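Side-chain contact in minor fimbrium subunit Mfa5 (PDB 6TO1), which is an accessory subunit of the minor fimbriae, surface pili that mediate biofilm formation and adhesion to host cells and to other oral bacteria: residues A[430-433]-A[434-437]. Residues are numbered along the deposited sequence; the frame is centred on the assembly and turned at random.
Sequences GDVT and HLLN
Val432 O receives the backbone N-H groups of Leu435 and Leu436 as the chain turns. Leu435 N lies 2.9 Å from Val432 O with an N-H...O angle of 154°, closing a type I beta turn over residues 432-435; the bond from Leu436 N to Val432 O, at 3.3 Å, is weak and bent. Just upstream, Asp431 OD1 accepts twice from Thr433. Thr433 N approaches OD1 of Asp431 at 3.1 Å from well above the carboxylate plane, forming an Asx turn, while Thr433 OG1 gives a short 2.6 Å bond to the syn lone pair of Asp431 OD1. With CG anti to the backbone N (chi1 169°), the Asp431 carboxylate reaches forward to both donors, whose double grip limits its rotation. Thr433 OG1 in turn accepts a hydrogen bond from Val443 N, tying the turn to strand 442-446. These bonds form where edge strand 430-431 of a six-stranded antiparallel sheet ends and the chain crosses to strand 437-438, which pairs with 463-473 in a second antiparallel sheet. Among the apolar side chains, Val432 CG2 meets Leu436 CD1 at 4.0 Å, and Leu436 CD1 also lies 3.5 Å from Val432 O. Leu435 CD1 makes a looser contact, 4.4 Å from Val432 CG1. All three side chains touch Leu426, and Val432 and Leu436 also touch Val443. His434 is modelled in two conformers, leaving its ring contacts doubtful; in the one described, Thr433 CB lies over one ring face and Asp431 OD2 approaches His434 CD2 loosely and obliquely, at 3.9 Å, without a salt bridge.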
ATOM      1  N   GLY A 430     -23.351  20.504   5.246  1.00 31.70           N
ATOM      2  CA  GLY A 430     -22.920  19.868   6.465  1.00 34.57           C
ATOM      3  C   GLY A 430     -22.518  18.443   6.197  1.00 35.97           C
ATOM      4  O   GLY A 430     -22.218  18.060   5.061  1.00 29.11           O
ATOM      5  N   ASP A 431     -22.528  17.656   7.254  1.00 37.32           N
ATOM      6  CA  ASP A 431     -22.099  16.270   7.191  1.00 38.98           C
ATOM      7  C   ASP A 431     -23.186  15.429   6.543  1.00 46.69           C
ATOM      8  O   ASP A 431     -24.322  15.395   7.026  1.00 36.12           O
ATOM      9  CB  ASP A 431     -21.786  15.776   8.596  1.00 40.73           C
ATOM     10  CG  ASP A 431     -21.585  14.299   8.646  1.00 40.73           C
ATOM     11  OD1 ASP A 431     -20.869  13.774   7.778  1.00 37.57           O
ATOM     12  OD2 ASP A 431     -22.152  13.662   9.542  1.00 52.34           O
ATOM     13  N   VAL A 432     -22.845  14.766   5.441  1.00 30.36           N
ATOM     14  CA  VAL A 432     -23.796  13.923   4.732  1.00 30.21           C
ATOM     15  C   VAL A 432     -23.361  12.465   4.740  1.00 32.08           C
ATOM     16  O   VAL A 432     -23.888  11.656   3.975  1.00 29.38           O
ATOM     17  CB  VAL A 432     -24.033  14.425   3.294  1.00 29.65           C
ATOM     18  CG1 VAL A 432     -24.601  15.847   3.332  1.00 32.00           C
ATOM     19  CG2 VAL A 432     -22.756  14.386   2.435  1.00 26.59           C
ATOM     20  N   THR A 433     -22.415  12.121   5.624  1.00 29.07           N
ATOM     21  CA  THR A 433     -21.889  10.762   5.677  1.00 29.41           C
ATOM     22  C   THR A 433     -23.000   9.727   5.771  1.00 27.83           C
ATOM     23  O   THR A 433     -22.951   8.688   5.108  1.00 28.81           O
ATOM     24  CB  THR A 433     -20.929  10.614   6.858  1.00 30.27           C
ATOM     25  OG1 THR A 433     -19.895  11.601   6.773  1.00 28.21           O
ATOM     26  CG2 THR A 433     -20.311   9.233   6.872  1.00 32.57           C
ATOM     27  N   HIS A 434     -24.024   9.991   6.568  0.56 34.20           N
ATOM     28  CA  HIS A 434     -25.068   8.995   6.790  0.56 33.23           C
ATOM     29  C   HIS A 434     -26.219   9.103   5.804  0.56 34.35           C
ATOM     30  O   HIS A 434     -27.180   8.340   5.917  0.56 38.02           O
ATOM     31  CB  HIS A 434     -25.564   9.107   8.237  0.56 38.97           C
ATOM     32  CG  HIS A 434     -24.443   9.163   9.225  0.56 36.12           C
ATOM     33  ND1 HIS A 434     -23.669   8.063   9.527  0.56 44.82           N
ATOM     34  CD2 HIS A 434     -23.918  10.196   9.923  0.56 38.48           C
ATOM     35  CE1 HIS A 434     -22.735   8.410  10.393  0.56 37.71           C
ATOM     36  NE2 HIS A 434     -22.864   9.699  10.650  0.56 40.27           N
ATOM     37  N   LEU A 435     -26.122   9.990   4.818  1.00 33.43           N
ATOM     38  CA  LEU A 435     -27.087  10.062   3.731  1.00 31.98           C
ATOM     39  C   LEU A 435     -26.560   9.441   2.445  1.00 38.06           C
ATOM     40  O   LEU A 435     -27.320   9.324   1.472  1.00 36.76           O
ATOM     41  CB  LEU A 435     -27.458  11.519   3.476  1.00 34.06           C
ATOM     42  CG  LEU A 435     -28.112  12.251   4.656  1.00 33.21           C
ATOM     43  CD1 LEU A 435     -28.364  13.709   4.319  1.00 37.05           C
ATOM     44  CD2 LEU A 435     -29.394  11.529   5.020  1.00 41.37           C
ATOM     45  N   LEU A 436     -25.281   9.062   2.428  1.00 28.35           N
ATOM     46  CA  LEU A 436     -24.601   8.389   1.330  1.00 40.62           C
ATOM     47  C   LEU A 436     -24.125   7.014   1.788  1.00 38.44           C
ATOM     48  O   LEU A 436     -24.142   6.688   2.975  1.00 37.71           O
ATOM     49  CB  LEU A 436     -23.386   9.197   0.858  1.00 34.82           C
ATOM     50  CG  LEU A 436     -23.641  10.377  -0.061  1.00 36.57           C
ATOM     51  CD1 LEU A 436     -24.628  11.347   0.539  1.00 46.59           C
ATOM     52  CD2 LEU A 436     -22.331  11.108  -0.360  1.00 43.52           C
ATOM     53  N   ASN A 437     -23.666   6.202   0.842  1.00 31.56           N
ATOM     54  CA  ASN A 437     -22.992   4.942   1.158  1.00 28.22           C
ATOM     55  C   ASN A 437     -21.491   5.228   1.129  1.00 33.62           C
ATOM     56  O   ASN A 437     -20.926   5.470   0.058  1.00 26.12           O
ATOM     57  CB  ASN A 437     -23.388   3.859   0.158  1.00 33.71           C
ATOM     58  CG  ASN A 437     -22.718   2.530   0.436  1.00 54.41           C
ATOM     59  OD1 ASN A 437     -22.038   2.353   1.452  1.00 65.77           O
ATOM     60  ND2 ASN A 437     -22.910   1.579  -0.474  1.00 64.31           N
TER